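PDB 2OKX: rhamnosidase B from Bacillus sp., which hydrolyses terminal alpha-L-rhamnosyl groups from their glycosides as a member of glycoside hydrolase family 78, probably with inversion of configuration. Local coordinates for residues V412-S415 against V416-I420; I489-E492 against G493-Y497; A656-H659 against T660-Y664; L702-A705 against L706-R710; R825-Y828 against G829-L832. One frame throughout, in Å; residues are numbered along the deposited sequence. Where two conformers were deposited one is given.

In the fold
The five contacts divide between two parts of a multidomain chain. Contacts 1 and 2 lie in its beta-rich part, centres about 20 Å apart and nearest atoms about 11 Å, and each has one side chain about 7 Å from a bound calcium. Contacts 3, 4 and 5 are helical turns of the six-hairpin glycosidase domain. Contacts 3 and 4 touch, L661 CD1 meeting S709 CB at 3.5 Å, so two neighbouring helices pack together. Contact 5 stands apart, its nearest atoms about 17 Å from contact 4, with the N827 side chain about 3 Å from a glycerol, probably from the crystallisation liquor. Contacts 1 and 3 lie on opposite sides of the chain's centre, about 59 Å between centres.

Contact 1: residues V412-S415 against V416-I420; sequences VPRS and VLNAI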
loop_
_atom_site.group_PDB
_atom_site.type_symbol
_atom_site.label_atom_id
_atom_site.label_comp_id
_atom_site.label_asym_id
_atom_site.label_seq_id
_atom_site.Cartn_x
_atom_site.Cartn_y
_atom_site.Cartn_z
ATOM N N VAL A 412 -18.256 -1.140 28.579
ATOM C CA VAL A 412 -19.099 -0.925 27.406
ATOM C C VAL A 412 -20.560 -1.259 27.712
ATOM O O VAL A 412 -20.872 -2.379 28.110
ATOM C CB VAL A 412 -18.644 -1.804 26.213
ATOM C CG1 VAL A 412 -19.537 -1.549 25.015
ATOM C CG2 VAL A 412 -17.194 -1.512 25.864
ATOM N N PRO A 413 -21.473 -0.289 27.538
ATOM C CA PRO A 413 -22.900 -0.515 27.801
ATOM C C PRO A 413 -23.489 -1.432 26.728
ATOM O O PRO A 413 -23.131 -1.322 25.558
ATOM C CB PRO A 413 -23.499 0.888 27.723
ATOM C CG PRO A 413 -22.332 1.791 28.021
ATOM C CD PRO A 413 -21.220 1.133 27.258
ATOM N N ARG A 414 -24.395 -2.324 27.121
ATOM C CA ARG A 414 -25.006 -3.246 26.167
ATOM C C ARG A 414 -25.590 -2.524 24.961
ATOM O O ARG A 414 -25.432 -2.976 23.832
ATOM C CB ARG A 414 -26.103 -4.080 26.843
ATOM C CG ARG A 414 -26.955 -4.905 25.868
ATOM C CD ARG A 414 -26.101 -5.835 24.999
ATOM N NE ARG A 414 -26.905 -6.569 24.018
ATOM C CZ ARG A 414 -27.364 -6.055 22.879
ATOM N NH1 ARG A 414 -28.095 -6.804 22.061
ATOM N NH2 ARG A 414 -27.081 -4.801 22.544
ATOM N N SER A 415 -26.260 -1.400 25.199
ATOM C CA SER A 415 -26.872 -0.634 24.116
ATOM C C SER A 415 -25.912 -0.340 22.975
ATOM O O SER A 415 -26.261 -0.472 21.800
ATOM C CB SER A 415 -27.418 0.701 24.637
ATOM O OG SER A 415 -27.846 1.524 23.560
ATOM N N VAL A 416 -24.697 0.067 23.327
ATOM C CA VAL A 416 -23.697 0.413 22.329
ATOM C C VAL A 416 -23.395 -0.721 21.355
ATOM O O VAL A 416 -23.076 -0.474 20.192
ATOM C CB VAL A 416 -22.389 0.877 23.013
ATOM C CG1 VAL A 416 -21.371 1.312 21.966
ATOM C CG2 VAL A 416 -22.691 2.025 23.955
ATOM N N LEU A 417 -23.504 -1.964 21.813
ATOM C CA LEU A 417 -23.227 -3.097 20.933
ATOM C C LEU A 417 -24.103 -3.054 19.680
ATOM O O LEU A 417 -23.696 -3.517 18.620
ATOM C CB LEU A 417 -23.435 -4.421 21.678
ATOM C CG LEU A 417 -22.551 -4.626 22.911
ATOM C CD1 LEU A 417 -22.782 -6.021 23.468
ATOM C CD2 LEU A 417 -21.083 -4.436 22.543
ATOM N N ASN A 418 -25.303 -2.490 19.804
ATOM C CA ASN A 418 -26.219 -2.392 18.669
ATOM C C ASN A 418 -25.578 -1.646 17.506
ATOM O O ASN A 418 -25.968 -1.824 16.352
ATOM C CB ASN A 418 -27.502 -1.651 19.069
ATOM C CG ASN A 418 -28.376 -2.448 20.021
ATOM O OD1 ASN A 418 -29.273 -1.894 20.665
ATOM N ND2 ASN A 418 -28.136 -3.751 20.104
ATOM N N ALA A 419 -24.597 -0.802 17.814
ATOM C CA ALA A 419 -23.925 -0.015 16.788
ATOM C C ALA A 419 -23.201 -0.854 15.738
ATOM O O ALA A 419 -22.995 -0.399 14.614
ATOM C CB ALA A 419 -22.944 0.963 17.444
ATOM N N ILE A 420 -22.818 -2.075 16.090
ATOM C CA ILE A 420 -22.108 -2.922 15.136
ATOM C C ILE A 420 -22.930 -4.114 14.664
ATOM O O ILE A 420 -22.403 -5.004 14.001
ATOM C CB ILE A 420 -20.802 -3.466 15.734
ATOM C CG1 ILE A 420 -21.116 -4.315 16.970
ATOM C CG2 ILE A 420 -19.872 -2.313 16.080
ATOM C CD1 ILE A 420 -19.963 -5.199 17.424
#
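P413 and V416 cross at a slant: the ring carbon P413 CD sits 3.7 Å from V416 CG2, the methyl beside the valine's own backbone N, which faces the proline. One residue further on, L417 receives two partners at about right angles. Its CD1 methyl lies across the R414 chain, with R414 CD 3.7 Å from L417 CD1, while its CD2 reaches V412 CG1 at 4.1 Å. The R414 chain is bent at chi2 (56°), which folds the guanidinium round toward N418. The amide of N418 comes up at the edge of that group, the two planes nearly perpendicular at 82°. Beneath the side chains the backbone bonds all span three residues: V416 N to P413 O is weak, whereas L417 N to R414 O and N418 N to S415 O are each 3.0 Å long. S415 OG is hydrogen-bonded to the backbone N of V428. V412, V416 and L417 all rest on I208 of strand 207-215, and V416 also on L439 of strand 436-443. The result is a short, weakly bonded helical turn, passing into a 3-10 segment at 418-420, laid against a beta sheet beside a calcium site.

Contact 2: residues I489-E492 against G493-Y497; sequences ICRE and GRQSY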
loop_
_atom_site.group_PDB
_atom_site.type_symbol
_atom_site.label_atom_id
_atom_site.label_comp_id
_atom_site.label_asym_id
_atom_site.label_seq_id
_atom_site.Cartn_x
_atom_site.Cartn_y
_atom_site.Cartn_z
ATOM N N ILE A 489 -18.108 16.108 10.338
ATOM C CA ILE A 489 -18.824 17.014 11.226
ATOM C C ILE A 489 -20.294 16.919 10.837
ATOM O O ILE A 489 -20.664 17.166 9.690
ATOM C CB ILE A 489 -18.317 18.459 11.072
ATOM C CG1 ILE A 489 -16.796 18.487 11.256
ATOM C CG2 ILE A 489 -18.971 19.352 12.118
ATOM C CD1 ILE A 489 -16.144 19.794 10.862
ATOM N N CYS A 490 -21.117 16.558 11.809
ATOM C CA CYS A 490 -22.546 16.348 11.603
ATOM C C CYS A 490 -23.465 17.520 11.313
ATOM O O CYS A 490 -23.288 18.620 11.831
ATOM C CB CYS A 490 -23.124 15.618 12.811
ATOM S SG CYS A 490 -22.413 13.992 13.084
ATOM N N ARG A 491 -24.456 17.252 10.472
ATOM C CA ARG A 491 -25.482 18.231 10.167
ATOM C C ARG A 491 -26.519 17.790 11.196
ATOM O O ARG A 491 -26.302 16.800 11.896
ATOM C CB ARG A 491 -26.030 18.058 8.747
ATOM C CG ARG A 491 -26.779 16.754 8.499
ATOM C CD ARG A 491 -27.615 16.856 7.231
ATOM N NE ARG A 491 -26.779 17.138 6.067
ATOM C CZ ARG A 491 -26.140 16.208 5.365
ATOM N NH1 ARG A 491 -26.250 14.928 5.702
ATOM N NH2 ARG A 491 -25.371 16.561 4.342
ATOM N N GLU A 492 -27.638 18.494 11.294
ATOM C CA GLU A 492 -28.649 18.127 12.275
ATOM C C GLU A 492 -29.458 16.892 11.875
ATOM O O GLU A 492 -29.873 16.760 10.729
ATOM C CB GLU A 492 -29.597 19.308 12.498
ATOM C CG GLU A 492 -30.602 19.110 13.615
ATOM C CD GLU A 492 -29.948 18.977 14.972
ATOM O OE1 GLU A 492 -29.019 19.756 15.271
ATOM O OE2 GLU A 492 -30.372 18.100 15.750
ATOM N N GLY A 493 -29.667 15.982 12.826
ATOM C CA GLY A 493 -30.467 14.796 12.556
ATOM C C GLY A 493 -29.764 13.523 12.123
ATOM O O GLY A 493 -28.583 13.314 12.409
ATOM N N ARG A 494 -30.507 12.657 11.440
ATOM C CA ARG A 494 -29.964 11.392 10.963
ATOM C C ARG A 494 -29.247 11.597 9.640
ATOM O O ARG A 494 -29.704 12.358 8.785
ATOM C CB ARG A 494 -31.069 10.345 10.777
ATOM C CG ARG A 494 -30.523 9.023 10.246
ATOM C CD ARG A 494 -31.591 8.014 9.862
ATOM N NE ARG A 494 -32.353 7.523 11.005
ATOM C CZ ARG A 494 -32.683 6.247 11.188
ATOM N NH1 ARG A 494 -32.312 5.324 10.312
ATOM N NH2 ARG A 494 -33.404 5.897 12.242
ATOM N N GLN A 495 -28.128 10.901 9.469
ATOM C CA GLN A 495 -27.345 11.021 8.251
ATOM C C GLN A 495 -26.475 9.785 8.041
ATOM O O GLN A 495 -26.251 9.007 8.966
ATOM C CB GLN A 495 -26.470 12.271 8.330
ATOM C CG GLN A 495 -25.510 12.265 9.504
ATOM C CD GLN A 495 -25.354 13.633 10.136
ATOM O OE1 GLN A 495 -26.052 13.974 11.097
ATOM N NE2 GLN A 495 -24.446 14.431 9.594
ATOM N N SER A 496 -26.003 9.613 6.812
ATOM C CA SER A 496 -25.156 8.481 6.460
ATOM C C SER A 496 -23.947 8.991 5.695
ATOM O O SER A 496 -24.023 10.007 5.003
ATOM C CB SER A 496 -25.921 7.490 5.582
ATOM O OG SER A 496 -27.055 6.990 6.260
ATOM N N TYR A 497 -22.833 8.282 5.825
ATOM C CA TYR A 497 -21.614 8.665 5.133
ATOM C C TYR A 497 -20.731 7.460 4.856
ATOM O O TYR A 497 -20.582 6.581 5.702
ATOM C CB TYR A 497 -20.818 9.673 5.964
ATOM C CG TYR A 497 -19.550 10.130 5.273
ATOM C CD1 TYR A 497 -19.605 10.994 4.179
ATOM C CD2 TYR A 497 -18.299 9.661 5.682
ATOM C CE1 TYR A 497 -18.452 11.378 3.511
ATOM C CE2 TYR A 497 -17.137 10.038 5.017
ATOM C CZ TYR A 497 -17.219 10.896 3.931
ATOM O OH TYR A 497 -16.078 11.269 3.259
HETATM O O HOH W 1 -28.710 13.729 6.227
HETATM O O HOH W 2 -24.147 12.847 5.292
#
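Q495 lays its side chain against that of R491, the two chains sliding past each other in opposite directions with amide and guanidinium planes only 27° apart. Nearer its root, Q495 CB comes to the edge of the guanidinium, 3.7 Å from R491 NH1. The first torsion of Q495 (chi1 59°) tucks CG between its own backbone N and carbonyl carbon, which brings the end of the amide close against the backbone of R491. C490 CB also touches this amide. R491 bends at chi3 and brings NH1 back over the strand. There two waters bridge it to the backbone: one accepts a weak bond from R491 NH1 and donates to R494 O at 3.1 Å, and the other, 3.0 Å from R491 NH1, donates to S496 O at 2.9 Å. R491 NH2 is held by L159 O. With an alanine here in place of Q495, the amide that fills the turn would be gone, and the flank of the R491 chain and the nearby backbone polar atoms would probably be left without their neighbour. G493 has a positive phi of 94°, and a side chain there would run into E492 O. The segment is a beta-arch in the concanavalin-like domain: strand 485-489 belongs to one sheet, strand 493-498 to another. The latter pairs with strand 450-457, whose L455 takes both C490 and Q495, while Y497 leans on Y488 and bonds E152.

Contact 3: residues A656-H659 against T660-Y664; sequences AVKH and TLTHY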
loop_
_atom_site.group_PDB
_atom_site.type_symbol
_atom_site.label_atom_id
_atom_site.label_comp_id
_atom_site.label_asym_id
_atom_site.label_seq_id
_atom_site.Cartn_x
_atom_site.Cartn_y
_atom_site.Cartn_z
ATOM N N ALA A 656 10.208 -6.140 -23.993
ATOM C CA ALA A 656 10.426 -5.391 -22.759
ATOM C C ALA A 656 11.420 -6.120 -21.862
ATOM O O ALA A 656 12.209 -5.492 -21.153
ATOM C CB ALA A 656 9.104 -5.190 -22.022
ATOM N N VAL A 657 11.377 -7.449 -21.892
ATOM C CA VAL A 657 12.280 -8.260 -21.082
ATOM C C VAL A 657 13.708 -8.150 -21.609
ATOM O O VAL A 657 14.654 -7.957 -20.845
ATOM C CB VAL A 657 11.852 -9.748 -21.093
ATOM C CG1 VAL A 657 12.901 -10.599 -20.396
ATOM C CG2 VAL A 657 10.502 -9.902 -20.400
ATOM N N LYS A 658 13.849 -8.281 -22.923
ATOM C CA LYS A 658 15.151 -8.195 -23.578
ATOM C C LYS A 658 15.750 -6.807 -23.351
ATOM O O LYS A 658 16.926 -6.666 -23.007
ATOM C CB LYS A 658 14.977 -8.455 -25.076
ATOM C CG LYS A 658 16.252 -8.422 -25.898
ATOM C CD LYS A 658 15.935 -8.698 -27.363
ATOM C CE LYS A 658 17.188 -8.697 -28.219
ATOM N NZ LYS A 658 18.159 -9.728 -27.764
ATOM N N HIS A 659 14.916 -5.789 -23.536
ATOM C CA HIS A 659 15.322 -4.400 -23.368
ATOM C C HIS A 659 15.972 -4.105 -22.015
ATOM O O HIS A 659 17.062 -3.539 -21.956
ATOM C CB HIS A 659 14.111 -3.485 -23.568
ATOM C CG HIS A 659 14.399 -2.036 -23.328
ATOM N ND1 HIS A 659 15.265 -1.307 -24.116
ATOM C CD2 HIS A 659 13.945 -1.183 -22.380
ATOM C CE1 HIS A 659 15.331 -0.067 -23.662
ATOM N NE2 HIS A 659 14.539 0.034 -22.610
ATOM N N THR A 660 15.308 -4.490 -20.927
ATOM C CA THR A 660 15.850 -4.220 -19.601
ATOM C C THR A 660 17.098 -5.044 -19.282
ATOM O O THR A 660 18.040 -4.535 -18.668
ATOM C CB THR A 660 14.780 -4.439 -18.497
ATOM O OG1 THR A 660 15.254 -3.884 -17.264
ATOM C CG2 THR A 660 14.490 -5.923 -18.303
ATOM N N LEU A 661 17.119 -6.308 -19.696
ATOM C CA LEU A 661 18.286 -7.146 -19.439
ATOM C C LEU A 661 19.508 -6.596 -20.168
ATOM O O LEU A 661 20.624 -6.638 -19.649
ATOM C CB LEU A 661 18.031 -8.589 -19.879
ATOM C CG LEU A 661 17.178 -9.431 -18.924
ATOM C CD1 LEU A 661 16.976 -10.825 -19.508
ATOM C CD2 LEU A 661 17.871 -9.512 -17.569
ATOM N N THR A 662 19.289 -6.077 -21.371
ATOM C CA THR A 662 20.373 -5.506 -22.159
ATOM C C THR A 662 21.040 -4.383 -21.372
ATOM O O THR A 662 22.267 -4.303 -21.303
ATOM C CB THR A 662 19.853 -4.942 -23.498
ATOM O OG1 THR A 662 19.376 -6.019 -24.315
ATOM C CG2 THR A 662 20.962 -4.193 -24.236
ATOM N N HIS A 663 20.228 -3.523 -20.762
ATOM C CA HIS A 663 20.772 -2.416 -19.989
ATOM C C HIS A 663 21.394 -2.823 -18.656
ATOM O O HIS A 663 22.311 -2.158 -18.174
ATOM C CB HIS A 663 19.707 -1.339 -19.790
ATOM C CG HIS A 663 19.385 -0.586 -21.042
ATOM N ND1 HIS A 663 18.628 -1.124 -22.061
ATOM C CD2 HIS A 663 19.771 0.640 -21.468
ATOM C CE1 HIS A 663 18.562 -0.262 -23.059
ATOM N NE2 HIS A 663 19.247 0.817 -22.727
ATOM N N TYR A 664 20.916 -3.905 -18.052
ATOM C CA TYR A 664 21.510 -4.345 -16.795
ATOM C C TYR A 664 22.918 -4.873 -17.064
ATOM O O TYR A 664 23.824 -4.713 -16.242
ATOM C CB TYR A 664 20.664 -5.434 -16.124
ATOM C CG TYR A 664 19.590 -4.878 -15.210
ATOM C CD1 TYR A 664 18.289 -4.683 -15.665
ATOM C CD2 TYR A 664 19.895 -4.501 -13.900
ATOM C CE1 TYR A 664 17.314 -4.118 -14.839
ATOM C CE2 TYR A 664 18.929 -3.937 -13.068
ATOM C CZ TYR A 664 17.642 -3.748 -13.544
ATOM O OH TYR A 664 16.689 -3.174 -12.728
#
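This is an i to i+4 contact on a turn of helix 647-665, and its main feature is a pair of histidines stacked along one flank. H659 and H663 form an offset edge-to-face pair: the edge of H663 points to the face of H659, with centroids 4.6 Å apart and planes at 61°. The closest approach is between the CE1 atoms, H659 CE1 to H663 CE1 at 3.3 Å. The H663 ring is folded back over the preceding turn by its first torsion (chi1 -71°, CG beside the backbone N). Its ND1 donates to H659 O at 2.9 Å, almost straight at 169° and in the ring plane, which fixes the ring's rotation. The helix is one of those making up the alpha/alpha barrel of the glycosidase domain, and its side chains touch helices 627-644, 696-715 and 723-739. Next to the histidines, K658 O is gripped twice by one residue: T662 OG1 donates to it at 2.9 Å, and so does T662 N, nearly along the C=O axis. On the buried flank V657 CG1 and L661 CD1 run side by side, 4.2 Å apart, against S709 of helix 696-715. T660 OG1 bonds P612 O, and H659 leans on Y614.

Contact 4: residues L702-A705 against L706-R710; sequences LVKA and LRDSR
L702 and L706 meet on the buried side of helix 696-715, one of the helices of the alpha/alpha barrel. L702 CD1 touches L706 CG at 4.0 Å, the two side chains crossing at a slant, and L706 CG also sits 3.1 Å from L702 O. Here the packing is close. Both leucines press on L661 of helix 647-665, and A705 and L702 lie on F631 of helix 627-644. Regular i to i+4 backbone bonds run beneath, the shortest being D708 N to K704 O at 2.7 Å. Solvent reaches the contact instead at R707 and K704, both partly exposed. R707 still packs closely on V703: it extends from CG to NE alongside the valine, pointing the same way, and its guanidinium lies flat over the methyl, V703 CG1 being 3.5 Å from R707 CZ, over one face and toward its rim. R707 also touches A729, and the buried V703 packs on L732, both of helix 723-739. With an alanine here instead of R707, V703 CG1 would probably be left without the flat group lying over it, and contact with A729 would be lost. K704 and D708 form a third pair, the lysine partly exposed and the aspartate buried. D708 is held by a salt bridge from its OD2 to R638, which would probably keep the carboxylate ionised, while the K704 chain, extended beyond CG, crosses it at an angle. K704 NZ is 4.3 Å from D708 OD1, beyond salt-bridge range, and the lysine carbon K704 CE touches the same oxygen, 3.2 Å from D708 OD1.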
loop_
_atom_site.group_PDB
_atom_site.type_symbol
_atom_site.label_atom_id
_atom_site.label_comp_id
_atom_site.label_asym_id
_atom_site.label_seq_id
_atom_site.Cartn_x
_atom_site.Cartn_y
_atom_site.Cartn_z
ATOM N N LEU A 702 20.729 -11.960 -11.304
ATOM C CA LEU A 702 20.871 -11.524 -12.690
ATOM C C LEU A 702 21.164 -12.751 -13.553
ATOM O O LEU A 702 20.665 -12.875 -14.671
ATOM C CB LEU A 702 22.007 -10.506 -12.830
ATOM C CG LEU A 702 22.313 -10.027 -14.257
ATOM C CD1 LEU A 702 21.038 -9.592 -14.965
ATOM C CD2 LEU A 702 23.305 -8.874 -14.198
ATOM N N VAL A 703 21.971 -13.661 -13.021
ATOM C CA VAL A 703 22.301 -14.883 -13.744
ATOM C C VAL A 703 21.010 -15.635 -14.047
ATOM O O VAL A 703 20.724 -15.956 -15.202
ATOM C CB VAL A 703 23.224 -15.798 -12.909
ATOM C CG1 VAL A 703 23.411 -17.138 -13.614
ATOM C CG2 VAL A 703 24.572 -15.119 -12.696
ATOM N N LYS A 704 20.224 -15.894 -13.006
ATOM C CA LYS A 704 18.967 -16.618 -13.172
ATOM C C LYS A 704 17.986 -15.878 -14.073
ATOM O O LYS A 704 17.256 -16.500 -14.842
ATOM C CB LYS A 704 18.312 -16.889 -11.814
ATOM C CG LYS A 704 17.074 -17.772 -11.917
ATOM C CD LYS A 704 16.378 -17.940 -10.582
ATOM C CE LYS A 704 15.010 -18.588 -10.763
ATOM N NZ LYS A 704 14.226 -18.576 -9.498
ATOM N N ALA A 705 17.965 -14.550 -13.976
ATOM C CA ALA A 705 17.069 -13.744 -14.800
ATOM C C ALA A 705 17.448 -13.900 -16.271
ATOM O O ALA A 705 16.585 -14.032 -17.137
ATOM C CB ALA A 705 17.153 -12.281 -14.389
ATOM N N LEU A 706 18.747 -13.880 -16.546
ATOM C CA LEU A 706 19.246 -14.031 -17.909
ATOM C C LEU A 706 18.817 -15.377 -18.482
ATOM O O LEU A 706 18.473 -15.483 -19.660
ATOM C CB LEU A 706 20.771 -13.930 -17.918
ATOM C CG LEU A 706 21.332 -12.534 -17.641
ATOM C CD1 LEU A 706 22.797 -12.628 -17.248
ATOM C CD2 LEU A 706 21.137 -11.668 -18.877
ATOM N N ARG A 707 18.844 -16.405 -17.642
ATOM C CA ARG A 707 18.452 -17.743 -18.068
ATOM C C ARG A 707 16.934 -17.880 -18.162
ATOM O O ARG A 707 16.411 -18.413 -19.142
ATOM C CB ARG A 707 19.035 -18.780 -17.107
ATOM C CG ARG A 707 20.545 -18.887 -17.218
ATOM C CD ARG A 707 21.162 -19.653 -16.069
ATOM N NE ARG A 707 22.596 -19.846 -16.278
ATOM C CZ ARG A 707 23.445 -20.239 -15.334
ATOM N NH1 ARG A 707 24.730 -20.390 -15.624
ATOM N NH2 ARG A 707 23.013 -20.470 -14.100
ATOM N N ASP A 708 16.226 -17.388 -17.148
ATOM C CA ASP A 708 14.767 -17.455 -17.145
ATOM C C ASP A 708 14.186 -16.766 -18.380
ATOM O O ASP A 708 13.123 -17.148 -18.870
ATOM C CB ASP A 708 14.203 -16.788 -15.884
ATOM C CG ASP A 708 14.401 -17.627 -14.635
ATOM O OD1 ASP A 708 14.213 -17.088 -13.524
ATOM O OD2 ASP A 708 14.735 -18.823 -14.759
ATOM N N SER A 709 14.892 -15.756 -18.886
ATOM C CA SER A 709 14.432 -15.005 -20.055
ATOM C C SER A 709 14.271 -15.880 -21.298
ATOM O O SER A 709 13.453 -15.587 -22.170
ATOM C CB SER A 709 15.399 -13.859 -20.366
ATOM O OG SER A 709 16.645 -14.350 -20.832
ATOM N N ARG A 710 15.055 -16.949 -21.380
ATOM C CA ARG A 710 14.976 -17.849 -22.524
ATOM C C ARG A 710 13.569 -18.413 -22.686
ATOM O O ARG A 710 13.041 -18.479 -23.798
ATOM C CB ARG A 710 15.986 -18.992 -22.374
ATOM C CG ARG A 710 15.829 -20.106 -23.407
ATOM C CD ARG A 710 17.143 -20.838 -23.632
ATOM N NE ARG A 710 18.080 -20.020 -24.400
ATOM C CZ ARG A 710 19.354 -20.333 -24.618
ATOM N NH1 ARG A 710 20.121 -19.521 -25.331
ATOM N NH2 ARG A 710 19.865 -21.451 -24.117
#

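Contact 5: residues R825-Y828 against G829-L832; sequences RRNY and GQML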
loop_
_atom_site.group_PDB
_atom_site.type_symbol
_atom_site.label_atom_id
_atom_site.label_comp_id
_atom_site.label_asym_id
_atom_site.label_seq_id
_atom_site.Cartn_x
_atom_site.Cartn_y
_atom_site.Cartn_z
ATOM N N ARG A 825 5.731 -23.494 11.041
ATOM C CA ARG A 825 5.108 -23.595 12.356
ATOM C C ARG A 825 5.680 -22.565 13.328
ATOM O O ARG A 825 4.934 -21.879 14.020
ATOM C CB ARG A 825 5.308 -24.997 12.933
ATOM C CG ARG A 825 4.448 -26.061 12.270
ATOM C CD ARG A 825 5.013 -27.452 12.475
ATOM N NE ARG A 825 4.103 -28.471 11.961
ATOM C CZ ARG A 825 4.484 -29.660 11.506
ATOM N NH1 ARG A 825 5.770 -29.990 11.487
ATOM N NH2 ARG A 825 3.573 -30.521 11.078
ATOM N N ARG A 826 7.002 -22.459 13.370
ATOM C CA ARG A 826 7.658 -21.524 14.275
ATOM C C ARG A 826 7.427 -20.064 13.907
ATOM O O ARG A 826 6.956 -19.271 14.727
ATOM C CB ARG A 826 9.166 -21.803 14.325
ATOM C CG ARG A 826 9.965 -20.729 15.060
ATOM C CD ARG A 826 11.431 -21.115 15.279
ATOM N NE ARG A 826 12.077 -21.628 14.073
ATOM C CZ ARG A 826 12.117 -22.914 13.737
ATOM N NH1 ARG A 826 11.549 -23.820 14.521
ATOM N NH2 ARG A 826 12.721 -23.294 12.619
ATOM N N ASN A 827 7.746 -19.721 12.667
ATOM C CA ASN A 827 7.636 -18.346 12.210
ATOM C C ASN A 827 6.248 -17.778 11.999
ATOM O O ASN A 827 6.008 -16.609 12.301
ATOM C CB ASN A 827 8.491 -18.161 10.962
ATOM C CG ASN A 827 9.968 -18.185 11.285
ATOM O OD1 ASN A 827 10.406 -17.520 12.225
ATOM N ND2 ASN A 827 10.742 -18.945 10.521
ATOM N N TYR A 828 5.332 -18.581 11.477
ATOM C CA TYR A 828 3.982 -18.086 11.293
ATOM C C TYR A 828 3.218 -18.322 12.589
ATOM O O TYR A 828 2.277 -17.594 12.909
ATOM C CB TYR A 828 3.327 -18.779 10.097
ATOM C CG TYR A 828 3.898 -18.288 8.786
ATOM C CD1 TYR A 828 3.284 -17.251 8.078
ATOM C CD2 TYR A 828 5.088 -18.822 8.274
ATOM C CE1 TYR A 828 3.839 -16.757 6.896
ATOM C CE2 TYR A 828 5.649 -18.335 7.096
ATOM C CZ TYR A 828 5.021 -17.305 6.413
ATOM O OH TYR A 828 5.571 -16.820 5.248
ATOM N N GLY A 829 3.643 -19.328 13.349
ATOM C CA GLY A 829 3.002 -19.601 14.624
ATOM C C GLY A 829 3.160 -18.410 15.566
ATOM O O GLY A 829 2.262 -18.103 16.353
ATOM N N GLN A 830 4.301 -17.731 15.486
ATOM C CA GLN A 830 4.544 -16.572 16.341
ATOM C C GLN A 830 3.585 -15.435 15.971
ATOM O O GLN A 830 3.200 -14.635 16.822
ATOM C CB GLN A 830 5.997 -16.102 16.215
ATOM C CG GLN A 830 6.303 -15.316 14.950
ATOM C CD GLN A 830 7.739 -14.814 14.903
ATOM O OE1 GLN A 830 8.243 -14.247 15.874
ATOM N NE2 GLN A 830 8.401 -15.011 13.763
ATOM N N MET A 831 3.198 -15.366 14.701
ATOM C CA MET A 831 2.262 -14.337 14.254
ATOM C C MET A 831 0.908 -14.626 14.885
ATOM O O MET A 831 0.253 -13.731 15.424
ATOM C CB MET A 831 2.115 -14.360 12.732
ATOM C CG MET A 831 3.367 -13.971 11.978
ATOM S SD MET A 831 3.087 -14.015 10.209
ATOM C CE MET A 831 4.770 -14.234 9.604
ATOM N N LEU A 832 0.498 -15.889 14.815
ATOM C CA LEU A 832 -0.773 -16.317 15.375
ATOM C C LEU A 832 -0.813 -16.149 16.894
ATOM O O LEU A 832 -1.883 -15.952 17.478
ATOM C CB LEU A 832 -1.037 -17.779 15.002
ATOM C CG LEU A 832 -1.329 -17.987 13.511
ATOM C CD1 LEU A 832 -1.209 -19.465 13.147
ATOM C CD2 LEU A 832 -2.720 -17.454 13.197
#
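Q830 and N827 meet through a hydrogen bond between side chain and backbone. Q830 CG takes the position between its own backbone N and carbonyl carbon (chi1 77°), which turns the chain back along the helix, and Q830 NE2 then donates to N827 O at 3.2 Å. The donor lies in the carbonyl plane on a lone pair, and the acceptor lies in the amide plane of Q830. The N827 side chain runs alongside; its own ND2 is bonded to D823. Among the backbone bonds of this turn of helix 817-833, Y828 O receives L832 N at 3.1 Å and, weakly, M831 N. The bond from G829 N to R825 O is also weak, and the same oxygen is approached by G829 CA at 3.0 Å, a CA-H...O contact; a side chain on G829 would clash with it.

The apolar part is a Met-aromatic contact. M831 CE lies over one face of the Y828 ring, 4.1 Å from its centroid and 29° off the normal, a CH-pi contact, while M831 SD stands oblique at 4.8 Å. Y828 OH is bonded to S865 O.

Charges lie at the first residue: R825 has salt bridges to D543, D897 and D822. Thus the arginine joins helix 817-833 to other parts of the chain, Q830 NE2 adds a side-chain bond to N827 O within the helix, and the methionine is seated on the tyrosine mainly by dispersion and CH-pi attraction.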